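Local structure of DNA replication factor Cdt1 (Mus musculus, 3A4C) at residues P32-M36 with E37-A41. The protein licenses DNA replication by helping CDC6 and the origin recognition complex load the MCM complex onto DNA, here represented by its C-terminal winged-helix domain. Numbering follows the deposited sequence.
Sequences PALTM and EVVCA
T35 O takes the amide of V39 in a 2.9 Å bond from V39 N, nearly straight at 164° and arriving close to the line of the C=O bond: the first i to i+4 bond of the helix. The same residue closes the helix start with its side chain. T35 OG1, which lies between the backbone N and the carbonyl carbon (chi1 67°), accepts from V38 N at 3.2 Å, giving an N-terminal amide the partner that no earlier turn can supply. Threonine suits this N-cap because its hydroxyl can reach back to the helix while its beta-branched side chain is at home in the extended backbone at the end of strand 33-35. V38 CG2 lies beside the hydroxyl, 3.3 Å from T35 OG1.

One residue on, C40 N bonds to M36 O at 2.9 Å, and the side chains follow the same i to i+4 spacing. The chain of M36, turned at chi1 and bent again at chi2, carries SD to 3.8 Å from C40 SG, an apolar sulfur-sulfur contact. Before the cap, the CB of L34 points toward the helix and rests against a methyl of V39, with L34 CB and V39 CG2 at a tight 3.5 Å. Leucine and valine suit this buried spot because their branched apolar side chains fill it without needing polar partners, whereas E37 sends an extended chain and its carboxylate out to the exposed surface.

The strand and helix axes run almost at right angles (88°), so the chain turns sharply at T35. Strand 33-35 is an edge of the three-stranded winged-helix sheet, pairing with strand 79-84 through L34 and V82. L34 touches V25 and F26, and V39 touches L22 and F26, of helix 3-27, while M36, V39 and C40 pack on L60 of helix 53-66.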
loop_
_atom_site.group_PDB
_atom_site.type_symbol
_atom_site.label_atom_id
_atom_site.label_comp_id
_atom_site.label_asym_id
_atom_site.label_seq_id
_atom_site.Cartn_x
_atom_site.Cartn_y
_atom_site.Cartn_z
ATOM N N PRO A 32 10.005 1.427 13.293
ATOM C CA PRO A 32 9.340 2.479 12.513
ATOM C C PRO A 32 9.390 2.229 11.006
ATOM O O PRO A 32 8.638 2.850 10.266
ATOM C CB PRO A 32 10.158 3.740 12.840
ATOM C CG PRO A 32 11.269 3.305 13.763
ATOM C CD PRO A 32 11.367 1.817 13.687
ATOM N N ALA A 33 10.277 1.347 10.557
ATOM C CA ALA A 33 10.377 1.026 9.136
ATOM C C ALA A 33 10.607 -0.456 8.943
ATOM O O ALA A 33 11.151 -1.117 9.817
ATOM C CB ALA A 33 11.507 1.824 8.470
ATOM N N LEU A 34 10.185 -0.972 7.793
ATOM C CA LEU A 34 10.439 -2.358 7.418
ATOM C C LEU A 34 10.834 -2.380 5.954
ATOM O O LEU A 34 10.391 -1.531 5.192
ATOM C CB LEU A 34 9.179 -3.207 7.600
ATOM C CG LEU A 34 8.654 -3.432 9.017
ATOM C CD1 LEU A 34 7.261 -4.055 8.938
ATOM C CD2 LEU A 34 9.617 -4.300 9.804
ATOM N N THR A 35 11.652 -3.349 5.545
ATOM C CA THR A 35 11.983 -3.470 4.129
ATOM C C THR A 35 10.744 -3.885 3.350
ATOM O O THR A 35 9.867 -4.558 3.894
ATOM C CB THR A 35 13.100 -4.493 3.877
ATOM O OG1 THR A 35 12.620 -5.807 4.191
ATOM C CG2 THR A 35 14.325 -4.168 4.739
ATOM N N MET A 36 10.675 -3.462 2.090
ATOM C CA MET A 36 9.592 -3.832 1.180
ATOM C C MET A 36 9.390 -5.332 1.113
ATOM O O MET A 36 8.264 -5.811 1.110
ATOM C CB MET A 36 9.886 -3.331 -0.228
ATOM C CG MET A 36 9.011 -2.209 -0.674
ATOM S SD MET A 36 7.328 -2.811 -0.886
ATOM C CE MET A 36 6.663 -1.402 -1.765
ATOM N N GLU A 37 10.486 -6.073 1.027
ATOM C CA GLU A 37 10.401 -7.526 1.021
ATOM C C GLU A 37 9.645 -8.049 2.242
ATOM O O GLU A 37 8.738 -8.872 2.114
ATOM C CB GLU A 37 11.803 -8.133 0.980
ATOM C CG GLU A 37 11.802 -9.636 0.840
ATOM C CD GLU A 37 13.129 -10.168 0.342
ATOM O OE1 GLU A 37 13.236 -11.393 0.132
ATOM O OE2 GLU A 37 14.062 -9.356 0.158
ATOM N N VAL A 38 10.028 -7.579 3.425
ATOM C CA VAL A 38 9.390 -8.028 4.657
ATOM C C VAL A 38 7.926 -7.621 4.697
ATOM O O VAL A 38 7.052 -8.430 5.049
ATOM C CB VAL A 38 10.121 -7.496 5.903
ATOM C CG1 VAL A 38 9.254 -7.667 7.151
ATOM C CG2 VAL A 38 11.449 -8.223 6.076
ATOM N N VAL A 39 7.657 -6.374 4.325
ATOM C CA VAL A 39 6.292 -5.858 4.379
ATOM C C VAL A 39 5.399 -6.690 3.474
ATOM O O VAL A 39 4.290 -7.069 3.855
ATOM C CB VAL A 39 6.219 -4.384 3.934
ATOM C CG1 VAL A 39 4.768 -3.950 3.788
ATOM C CG2 VAL A 39 6.960 -3.486 4.921
ATOM N N CYS A 40 5.884 -6.980 2.272
ATOM C CA CYS A 40 5.071 -7.727 1.312
ATOM C C CYS A 40 4.796 -9.134 1.815
ATOM O O CYS A 40 3.694 -9.652 1.648
ATOM C CB CYS A 40 5.742 -7.784 -0.060
ATOM S SG CYS A 40 5.673 -6.210 -0.937
ATOM N N ALA A 41 5.807 -9.755 2.414
ATOM C CA ALA A 41 5.645 -11.095 2.979
ATOM C C ALA A 41 4.620 -11.080 4.107
ATOM O O ALA A 41 3.770 -11.964 4.206
ATOM C CB ALA A 41 6.982 -11.628 3.474
#